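Local coordinates for flavin prenyltransferase UbiX (Aquifex aeolicus, PDB 2EJB), which probably transfers a dimethylallyl group from dimethylallyl monophosphate to FMN, without a metal, making the prenylated flavin cofactor used by UbiD decarboxylases, at residues C90-L95 and E132-N137; V122-E127 and G171-V176; V14-K19 and V149-A154; S77-Y82 and G111-K116. One frame throughout, in Å; residues are numbered along the deposited sequence.

Interaction 1. Residues C90-L95 and E132-N137; sequences CSTNTL and EIHLEN
Leu95 and Asn137 meet where the start of helix 92-100 faces helix 132-143. Traced outward from its CB, the leucine carries CG anti to the backbone N (chi1 164°), which puts Leu95 CG 3.6 Å from Asn137 CB. From there CD1 lies beside the same CB, while Leu95 CD2 passes it and comes 4.0 Å from His134 O. With an alanine here, Asn137 CB would probably lose its apolar partner and a gap would open between the two helices. Nearer the helix starts, Thr92 CG2 approaches the His134 ring obliquely, 3.7 Å from His134 NE2. A water supplies the polar link: it donates to Thr92 O and to Asn137 OD1, 2.8 Å each, joining a backbone carbonyl of one helix to a side-chain amide of the other. Ser91 caps the helix that follows it, Ser91 OG accepting from Thr94 N at 3.1 Å with an N-H...O angle of 163°. On the far side, Glu136 forms a salt bridge to Arg143 of the second subunit. Ser91 to Thr94 are predicted to bind FMN; the contact thus involves the capped start of a helix that, in this flavoprotein fold, probably forms part of the flavin site.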
# COMPACT_ATOMS: atom_id res chain seq x y z
N CYS A 90 -10.29 -3.46 -4.25
CA CYS A 90 -11.29 -2.42 -4.06
C CYS A 90 -10.78 -1.11 -4.66
O CYS A 90 -9.87 -0.49 -4.12
CB CYS A 90 -11.57 -2.23 -2.56
SG CYS A 90 -12.77 -0.92 -2.19
N SER A 91 -11.37 -0.70 -5.78
CA SER A 91 -10.98 0.53 -6.46
C SER A 91 -11.24 1.72 -5.55
O SER A 91 -12.03 1.62 -4.61
CB SER A 91 -11.77 0.70 -7.77
OG SER A 91 -13.15 0.90 -7.51
N THR A 92 -10.57 2.84 -5.83
CA THR A 92 -10.75 4.04 -5.02
C THR A 92 -12.19 4.51 -5.10
O THR A 92 -12.72 5.06 -4.13
CB THR A 92 -9.80 5.18 -5.48
OG1 THR A 92 -9.96 5.42 -6.88
CG2 THR A 92 -8.35 4.82 -5.18
N ASN A 93 -12.82 4.26 -6.24
CA ASN A 93 -14.21 4.65 -6.44
C ASN A 93 -15.13 3.84 -5.52
O ASN A 93 -16.00 4.39 -4.85
CB ASN A 93 -14.61 4.46 -7.91
CG ASN A 93 -16.11 4.64 -8.14
OD1 ASN A 93 -16.84 3.67 -8.33
ND2 ASN A 93 -16.56 5.88 -8.12
N THR A 94 -14.93 2.53 -5.50
CA THR A 94 -15.74 1.65 -4.65
C THR A 94 -15.50 1.98 -3.19
O THR A 94 -16.43 1.98 -2.38
CB THR A 94 -15.41 0.17 -4.92
OG1 THR A 94 -15.94 -0.20 -6.19
CG2 THR A 94 -16.01 -0.73 -3.84
N LEU A 95 -14.24 2.27 -2.85
CA LEU A 95 -13.89 2.62 -1.48
C LEU A 95 -14.71 3.83 -1.06
O LEU A 95 -15.28 3.86 0.03
CB LEU A 95 -12.40 2.97 -1.39
CG LEU A 95 -11.98 3.72 -0.12
CD1 LEU A 95 -12.26 2.86 1.12
CD2 LEU A 95 -10.50 4.09 -0.20
N GLU A 132 -5.71 13.07 0.41
CA GLU A 132 -6.48 13.12 1.66
C GLU A 132 -7.78 12.33 1.60
O GLU A 132 -8.15 11.70 2.58
CB GLU A 132 -6.80 14.57 2.04
CG GLU A 132 -5.61 15.39 2.48
CD GLU A 132 -5.96 16.85 2.65
OE1 GLU A 132 -6.97 17.15 3.32
OE2 GLU A 132 -5.22 17.70 2.11
N ILE A 133 -8.46 12.37 0.47
CA ILE A 133 -9.73 11.64 0.34
C ILE A 133 -9.53 10.14 0.54
O ILE A 133 -10.30 9.49 1.26
CB ILE A 133 -10.38 11.88 -1.03
CG1 ILE A 133 -10.65 13.38 -1.22
CG2 ILE A 133 -11.70 11.10 -1.13
CD1 ILE A 133 -11.15 13.73 -2.62
N HIS A 134 -8.49 9.60 -0.09
CA HIS A 134 -8.19 8.17 0.03
C HIS A 134 -8.00 7.81 1.50
O HIS A 134 -8.55 6.82 1.98
CB HIS A 134 -6.91 7.83 -0.75
CG HIS A 134 -7.02 8.06 -2.23
ND1 HIS A 134 -5.94 8.44 -3.00
CD2 HIS A 134 -8.08 7.97 -3.07
CE1 HIS A 134 -6.33 8.58 -4.25
NE2 HIS A 134 -7.62 8.30 -4.32
N LEU A 135 -7.22 8.63 2.20
CA LEU A 135 -6.93 8.41 3.61
C LEU A 135 -8.17 8.48 4.49
O LEU A 135 -8.37 7.65 5.37
CB LEU A 135 -5.90 9.42 4.13
CG LEU A 135 -4.39 9.21 3.94
CD1 LEU A 135 -4.08 7.74 3.70
CD2 LEU A 135 -3.89 10.06 2.80
N GLU A 136 -8.99 9.49 4.27
CA GLU A 136 -10.18 9.64 5.09
C GLU A 136 -11.20 8.55 4.83
O GLU A 136 -11.90 8.13 5.75
CB GLU A 136 -10.78 11.04 4.90
CG GLU A 136 -9.94 12.12 5.58
CD GLU A 136 -10.51 13.51 5.42
OE1 GLU A 136 -10.50 14.03 4.28
OE2 GLU A 136 -10.98 14.07 6.43
N ASN A 137 -11.30 8.09 3.59
CA ASN A 137 -12.26 7.04 3.28
C ASN A 137 -11.84 5.76 3.99
O ASN A 137 -12.67 5.05 4.53
CB ASN A 137 -12.34 6.81 1.78
CG ASN A 137 -13.14 7.88 1.06
OD1 ASN A 137 -13.05 8.04 -0.15
ND2 ASN A 137 -13.93 8.62 1.82
O HOH W 1 -11.62 6.89 -2.32

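Interaction 2. Residues V122-E127 and G171-V176; sequences VLLVRE and GKLLDV
Val122 and Leu124 present their side chains to helix 171-176, and the contact is apolar throughout. The closest methyl pairs belong to Val122, whose two branches divide the work. Val122 CG1, anti to the backbone N (chi1 -169°), lies 3.7 Å from Leu173 CD2, and Val122 CG2 meets Val176 CG1 tip to tip, also at 3.7 Å. The valine thus spans one turn of the helix. A looser pair follows further along the strand: Leu124 CD1 reaches Leu173 CD2 at 4.1 Å, the two leucines crossing at about a right angle, with Leu173 CD1 scarcely farther off. Leu173 is therefore the shared partner of both strand residues, with CD2 placed between Val122 CG1 and Leu124 CD1.

Backbone geometry explains the selection. The strand and helix axes run nearly antiparallel, at 158°, and approach to 9.7 Å; residues two apart on the strand face the same way, as do residues three apart on the helix. Val149 of the adjoining strand touches Val122, Leu124 and Leu173.

The polar side chains of Lys172 and Arg126 take no part in this apolar contact. Lys172 NZ hydrogen-bonds to Ala128 O of the second subunit, and Arg126 NH2 to Ser152 O of that subunit; these two residues are predicted to bind dimethylallyl phosphate and FMN, respectively. Helix 162-176 lying against a parallel sheet is the layered packing of a Rossmann-like alpha/beta fold.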
# COMPACT_ATOMS: atom_id res chain seq x y z
N VAL A 122 -13.73 -6.65 4.40
CA VAL A 122 -12.30 -6.50 4.14
C VAL A 122 -12.02 -5.93 2.75
O VAL A 122 -12.48 -6.48 1.74
CB VAL A 122 -11.58 -7.85 4.30
CG1 VAL A 122 -10.08 -7.66 4.29
CG2 VAL A 122 -12.03 -8.53 5.59
N LEU A 123 -11.26 -4.85 2.69
CA LEU A 123 -10.93 -4.19 1.42
C LEU A 123 -9.43 -4.21 1.13
O LEU A 123 -8.61 -4.01 2.03
CB LEU A 123 -11.42 -2.74 1.45
CG LEU A 123 -12.89 -2.35 1.22
CD1 LEU A 123 -13.84 -3.45 1.66
CD2 LEU A 123 -13.17 -1.03 1.95
N LEU A 124 -9.07 -4.46 -0.13
CA LEU A 124 -7.67 -4.46 -0.52
C LEU A 124 -7.52 -3.25 -1.42
O LEU A 124 -8.02 -3.24 -2.54
CB LEU A 124 -7.27 -5.72 -1.30
CG LEU A 124 -5.76 -5.75 -1.59
CD1 LEU A 124 -5.03 -6.09 -0.31
CD2 LEU A 124 -5.43 -6.78 -2.67
N VAL A 125 -6.86 -2.21 -0.91
CA VAL A 125 -6.68 -0.99 -1.68
C VAL A 125 -5.32 -0.95 -2.35
O VAL A 125 -4.30 -1.30 -1.76
CB VAL A 125 -6.84 0.26 -0.78
CG1 VAL A 125 -6.61 1.51 -1.60
CG2 VAL A 125 -8.25 0.27 -0.16
N ARG A 126 -5.32 -0.52 -3.61
CA ARG A 126 -4.12 -0.45 -4.41
C ARG A 126 -4.13 0.90 -5.13
O ARG A 126 -4.76 1.05 -6.18
CB ARG A 126 -4.11 -1.61 -5.41
CG ARG A 126 -2.82 -1.84 -6.19
CD ARG A 126 -2.68 -0.84 -7.31
NE ARG A 126 -1.55 0.05 -7.09
CZ ARG A 126 -1.36 1.19 -7.74
NH1 ARG A 126 -2.23 1.59 -8.66
NH2 ARG A 126 -0.30 1.93 -7.46
N GLU A 127 -3.44 1.87 -4.55
CA GLU A 127 -3.35 3.21 -5.12
C GLU A 127 -2.06 3.88 -4.64
O GLU A 127 -1.53 3.53 -3.59
CB GLU A 127 -4.57 4.04 -4.72
CG GLU A 127 -4.53 5.48 -5.21
CD GLU A 127 -4.45 5.58 -6.72
OE1 GLU A 127 -5.51 5.53 -7.38
OE2 GLU A 127 -3.32 5.69 -7.25
N GLY A 171 -2.52 -14.08 1.74
CA GLY A 171 -2.42 -14.66 3.07
C GLY A 171 -2.82 -13.66 4.13
O GLY A 171 -3.42 -14.01 5.15
N LYS A 172 -2.47 -12.40 3.90
CA LYS A 172 -2.81 -11.33 4.82
C LYS A 172 -4.33 -11.17 4.88
O LYS A 172 -4.91 -10.98 5.94
CB LYS A 172 -2.17 -10.01 4.37
CG LYS A 172 -0.84 -9.70 5.04
CD LYS A 172 -1.06 -9.36 6.51
CE LYS A 172 0.21 -8.91 7.19
NZ LYS A 172 -0.02 -8.59 8.63
N LEU A 173 -4.96 -11.25 3.71
CA LEU A 173 -6.41 -11.12 3.62
C LEU A 173 -7.12 -12.24 4.36
O LEU A 173 -8.13 -12.01 5.02
CB LEU A 173 -6.84 -11.10 2.16
CG LEU A 173 -6.45 -9.81 1.45
CD1 LEU A 173 -6.56 -9.98 -0.06
CD2 LEU A 173 -7.34 -8.67 1.96
N LEU A 174 -6.59 -13.45 4.25
CA LEU A 174 -7.20 -14.58 4.93
C LEU A 174 -6.99 -14.47 6.44
O LEU A 174 -7.88 -14.80 7.21
CB LEU A 174 -6.63 -15.90 4.39
CG LEU A 174 -7.17 -16.25 3.00
CD1 LEU A 174 -6.36 -17.39 2.39
CD2 LEU A 174 -8.65 -16.61 3.08
N ASP A 175 -5.82 -14.00 6.86
CA ASP A 175 -5.55 -13.84 8.29
C ASP A 175 -6.52 -12.86 8.92
O ASP A 175 -6.86 -12.99 10.10
CB ASP A 175 -4.12 -13.35 8.53
CG ASP A 175 -3.07 -14.40 8.20
OD1 ASP A 175 -3.42 -15.60 8.17
OD2 ASP A 175 -1.90 -14.02 7.99
N VAL A 176 -6.96 -11.87 8.15
CA VAL A 176 -7.90 -10.89 8.66
C VAL A 176 -9.15 -11.58 9.20
O VAL A 176 -9.69 -11.19 10.24
CB VAL A 176 -8.32 -9.87 7.58
CG1 VAL A 176 -9.42 -8.96 8.12
CG2 VAL A 176 -7.12 -9.04 7.16

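Interaction 3. Residues V14-K19 and V149-A154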
# COMPACT_ATOMS: atom_id res chain seq x y z
N VAL A 14 -6.33 -6.91 -10.13
CA VAL A 14 -7.47 -7.82 -10.09
C VAL A 14 -6.98 -9.24 -9.84
O VAL A 14 -7.75 -10.11 -9.42
CB VAL A 14 -8.28 -7.79 -11.41
CG1 VAL A 14 -9.17 -6.57 -11.44
CG2 VAL A 14 -7.33 -7.78 -12.60
N ILE A 15 -5.69 -9.48 -10.08
CA ILE A 15 -5.10 -10.79 -9.89
C ILE A 15 -5.20 -11.24 -8.43
O ILE A 15 -5.39 -12.42 -8.15
CB ILE A 15 -3.61 -10.80 -10.32
CG1 ILE A 15 -3.05 -12.22 -10.26
CG2 ILE A 15 -2.80 -9.86 -9.45
CD1 ILE A 15 -3.64 -13.16 -11.30
N TYR A 16 -5.07 -10.29 -7.50
CA TYR A 16 -5.17 -10.60 -6.07
C TYR A 16 -6.52 -11.25 -5.79
O TYR A 16 -6.62 -12.20 -5.01
CB TYR A 16 -5.04 -9.33 -5.23
CG TYR A 16 -3.64 -8.74 -5.19
CD1 TYR A 16 -2.60 -9.43 -4.58
CD2 TYR A 16 -3.37 -7.50 -5.76
CE1 TYR A 16 -1.32 -8.89 -4.52
CE2 TYR A 16 -2.09 -6.94 -5.71
CZ TYR A 16 -1.07 -7.64 -5.09
OH TYR A 16 0.19 -7.11 -5.04
N GLY A 17 -7.57 -10.73 -6.42
CA GLY A 17 -8.91 -11.26 -6.22
C GLY A 17 -9.10 -12.64 -6.81
O GLY A 17 -9.88 -13.45 -6.29
N ILE A 18 -8.41 -12.91 -7.91
CA ILE A 18 -8.48 -14.20 -8.57
C ILE A 18 -7.83 -15.24 -7.67
O ILE A 18 -8.42 -16.29 -7.38
CB ILE A 18 -7.72 -14.16 -9.92
CG1 ILE A 18 -8.44 -13.22 -10.88
CG2 ILE A 18 -7.60 -15.55 -10.52
CD1 ILE A 18 -9.87 -13.62 -11.15
N LYS A 19 -6.63 -14.94 -7.20
CA LYS A 19 -5.88 -15.83 -6.33
C LYS A 19 -6.65 -16.12 -5.04
O LYS A 19 -6.69 -17.26 -4.57
CB LYS A 19 -4.52 -15.21 -5.99
CG LYS A 19 -3.60 -16.13 -5.18
CD LYS A 19 -3.44 -17.48 -5.87
CE LYS A 19 -2.82 -17.33 -7.25
NZ LYS A 19 -2.73 -18.63 -7.97
N VAL A 149 -6.82 -3.28 3.88
CA VAL A 149 -5.53 -3.90 3.61
C VAL A 149 -4.97 -3.32 2.33
O VAL A 149 -5.55 -3.47 1.26
CB VAL A 149 -5.67 -5.43 3.42
CG1 VAL A 149 -4.28 -6.05 3.31
CG2 VAL A 149 -6.46 -6.04 4.57
N PRO A 150 -3.83 -2.62 2.41
CA PRO A 150 -3.24 -2.05 1.20
C PRO A 150 -2.52 -3.18 0.47
O PRO A 150 -2.01 -4.09 1.12
CB PRO A 150 -2.27 -1.02 1.74
CG PRO A 150 -1.75 -1.70 2.96
CD PRO A 150 -3.02 -2.26 3.59
N ALA A 151 -2.50 -3.15 -0.85
CA ALA A 151 -1.80 -4.19 -1.58
C ALA A 151 -0.31 -3.84 -1.54
O ALA A 151 0.26 -3.41 -2.54
CB ALA A 151 -2.30 -4.27 -3.02
N SER A 152 0.30 -4.01 -0.37
CA SER A 152 1.72 -3.70 -0.18
C SER A 152 2.46 -4.94 0.28
O SER A 152 2.67 -5.15 1.48
CB SER A 152 1.88 -2.59 0.87
OG SER A 152 1.14 -1.43 0.52
N PRO A 153 2.89 -5.80 -0.67
CA PRO A 153 3.61 -7.00 -0.25
C PRO A 153 4.90 -6.67 0.48
O PRO A 153 5.50 -5.62 0.24
CB PRO A 153 3.84 -7.74 -1.57
CG PRO A 153 3.92 -6.62 -2.56
CD PRO A 153 2.80 -5.73 -2.13
N ALA A 154 5.31 -7.55 1.37
CA ALA A 154 6.54 -7.33 2.11
C ALA A 154 7.60 -8.32 1.64
O ALA A 154 7.30 -9.22 0.85
CB ALA A 154 6.29 -7.51 3.58
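Helix 14-19 faces a chain that is leaving the sheet: 149-150 ends the strand, and beyond it Ala151 is the centre of an inverse gamma turn (phi -80°, psi 73°), with a weak bond from Ser152 N to Pro150 O. Tyr16 and Ala151 have the nearest CA atoms of the two segments, 8.5 Å apart, a separation that the tyrosine ring has to bridge.

Tyr16 carries the contact alone on its side. Its CG is anti to the carbonyl carbon (chi1 -72°), which swings the ring away from the helix toward the turn. Tyr16 CE2 then comes 3.8 Å from Ala151 CB, with Tyr16 CZ at 4.1 Å; the methyl approaches the ring obliquely. At the far end, Tyr16 OH lies 4.1 Å from Pro153 CD, the tyrosine and proline crossing at about a right angle. Ala151 and Pro153 both point toward the helix, while Ser152 between them points away.

Leu124 and Val169 also touch Tyr16, placing the ring among strand 121-125, helix 162-176 and the turn, and Ala151 in turn touches Arg126, predicted to bind FMN. Chemically the contact is dispersive: ring carbons set against the Ala151 methyl, with the hydroxyl oxygen loosely beside a proline ring carbon, and shape and burial rather than a directional bond determining the fit. The polar groups of Ser152, OG and O, are by contrast hydrogen-bonded to the second subunit, OG to its counterpart there.

Interaction 4. Residues S77-Y82 and G111-K116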
# COMPACT_ATOMS: atom_id res chain seq x y z
N SER A 77 -30.74 -9.95 6.12
CA SER A 77 -31.23 -11.21 6.66
C SER A 77 -30.41 -12.38 6.13
O SER A 77 -30.23 -13.39 6.81
CB SER A 77 -32.71 -11.40 6.30
OG SER A 77 -32.90 -11.31 4.89
N ARG A 78 -29.89 -12.24 4.91
CA ARG A 78 -29.08 -13.28 4.29
C ARG A 78 -27.59 -13.10 4.61
O ARG A 78 -26.90 -14.05 4.95
CB ARG A 78 -29.25 -13.25 2.77
CG ARG A 78 -30.63 -13.61 2.26
CD ARG A 78 -30.98 -15.05 2.56
NE ARG A 78 -32.29 -15.42 2.01
CZ ARG A 78 -32.58 -15.48 0.72
NH1 ARG A 78 -31.65 -15.21 -0.19
NH2 ARG A 78 -33.80 -15.82 0.33
N LEU A 79 -27.11 -11.86 4.52
CA LEU A 79 -25.71 -11.57 4.75
C LEU A 79 -25.17 -11.85 6.15
O LEU A 79 -23.99 -12.18 6.30
CB LEU A 79 -25.42 -10.11 4.39
CG LEU A 79 -24.16 -9.78 3.55
CD1 LEU A 79 -23.24 -8.87 4.34
CD2 LEU A 79 -23.44 -11.06 3.12
N VAL A 80 -26.02 -11.75 7.16
CA VAL A 80 -25.58 -11.99 8.53
C VAL A 80 -25.04 -13.40 8.77
O VAL A 80 -24.40 -13.65 9.79
CB VAL A 80 -26.71 -11.71 9.56
CG1 VAL A 80 -27.17 -10.26 9.45
CG2 VAL A 80 -27.89 -12.67 9.32
N HIS A 81 -25.28 -14.31 7.84
CA HIS A 81 -24.82 -15.68 7.99
C HIS A 81 -23.47 -15.97 7.33
O HIS A 81 -22.98 -17.10 7.37
CB HIS A 81 -25.89 -16.64 7.45
CG HIS A 81 -27.20 -16.54 8.18
ND1 HIS A 81 -27.34 -16.90 9.50
CD2 HIS A 81 -28.41 -16.09 7.77
CE1 HIS A 81 -28.59 -16.67 9.88
NE2 HIS A 81 -29.26 -16.18 8.85
N TYR A 82 -22.87 -14.95 6.73
CA TYR A 82 -21.58 -15.10 6.07
C TYR A 82 -20.44 -14.85 7.05
O TYR A 82 -20.58 -14.11 8.02
CB TYR A 82 -21.46 -14.11 4.91
CG TYR A 82 -22.32 -14.47 3.71
CD1 TYR A 82 -21.74 -14.81 2.50
CD2 TYR A 82 -23.71 -14.46 3.80
CE1 TYR A 82 -22.51 -15.14 1.39
CE2 TYR A 82 -24.50 -14.80 2.70
CZ TYR A 82 -23.89 -15.14 1.50
OH TYR A 82 -24.65 -15.48 0.41
N GLY A 111 -21.49 -3.78 0.62
CA GLY A 111 -20.63 -3.14 1.60
C GLY A 111 -21.49 -2.45 2.65
O GLY A 111 -21.21 -2.51 3.84
N GLU A 112 -22.55 -1.80 2.19
CA GLU A 112 -23.46 -1.10 3.09
C GLU A 112 -24.17 -2.10 4.01
O GLU A 112 -24.36 -1.83 5.20
CB GLU A 112 -24.49 -0.31 2.28
CG GLU A 112 -25.74 0.09 3.06
CD GLU A 112 -26.76 0.78 2.19
OE1 GLU A 112 -27.09 0.23 1.11
OE2 GLU A 112 -27.25 1.86 2.58
N VAL A 113 -24.55 -3.25 3.46
CA VAL A 113 -25.23 -4.28 4.24
C VAL A 113 -24.29 -4.87 5.28
O VAL A 113 -24.67 -5.06 6.43
CB VAL A 113 -25.76 -5.43 3.34
CG1 VAL A 113 -26.41 -6.51 4.20
CG2 VAL A 113 -26.76 -4.88 2.33
N ALA A 114 -23.05 -5.16 4.87
CA ALA A 114 -22.06 -5.71 5.79
C ALA A 114 -21.87 -4.75 6.96
O ALA A 114 -21.83 -5.17 8.12
CB ALA A 114 -20.72 -5.92 5.07
N LEU A 115 -21.75 -3.46 6.65
CA LEU A 115 -21.55 -2.43 7.67
C LEU A 115 -22.72 -2.32 8.64
O LEU A 115 -22.51 -2.29 9.86
CB LEU A 115 -21.29 -1.07 7.01
CG LEU A 115 -19.95 -0.97 6.26
CD1 LEU A 115 -19.85 0.38 5.54
CD2 LEU A 115 -18.81 -1.14 7.24
N LYS A 116 -23.94 -2.26 8.13
CA LYS A 116 -25.11 -2.15 9.01
C LYS A 116 -25.43 -3.44 9.75
O LYS A 116 -26.04 -3.41 10.82
CB LYS A 116 -26.35 -1.69 8.22
CG LYS A 116 -27.01 -2.75 7.33
CD LYS A 116 -28.10 -2.10 6.48
CE LYS A 116 -28.83 -3.10 5.58
NZ LYS A 116 -29.83 -3.91 6.31
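Leu79 is the one side chain of segment 77-82 that meets helix 111-116, and it does so with both its root and one of its branches. Leu79 CB lies 3.7 Å from Val113 CG1, and CG is only a little farther from the same methyl. Leu79 CD1 extends past the valine to the backbone of the next residue, 3.7 Å from Ala114 CA, and reaches the methyl Ala114 CB at 3.9 Å. The torsions are unusual: chi1 of -135° and chi2 of -119° both fall away from the staggered positions, and they direct CD1 to the helix and Leu79 CD2 over the Tyr82 ring, 3.5 Å above one face and offset toward its rim. The leucine is thus held between a helix and an aromatic ring.

Val113 answers with a regular conformation, CG1 standing anti to the backbone N (chi1 178°); this directs that methyl at the leucine, and the two side chains cross obliquely. Ala114, with no branch to raise, lets CD1 come down close to the helix backbone.

Val119, in the loop after helix 106-117, touches both Leu79 and Ala114 and adds to the apolar cluster. Leu79 also opens a type I beta turn that closes with Tyr82 N bonding to Leu79 O. Here the short helix and the turn that leads into strand 82-90 pack on helix 106-117 of the Rossmann-like alpha/beta fold.

In the fold
From the N terminus, helix 14-26 opens the widest loop, which interaction 3 closes 130 residues later at the end of strand 147-150. Interactions 1 and 4 are nested inside it. Interaction 4 opens at the start of strand 82-90 and crosses interaction 1, which starts at its end. Interaction 2 crosses interactions 1 and 3 but follows interaction 4 in series. Interactions 2 and 3 tie helices 162-176 and 14-26 to the side of the sheet formed by strands 121-125 and 147-150, whereas interactions 1 and 4 join helix to helix. Interaction 1 touches interaction 2 through Cys90 on Leu123 and Leu124, and Thr92 and His134 on Glu127. Only interaction 4 touches no second subunit.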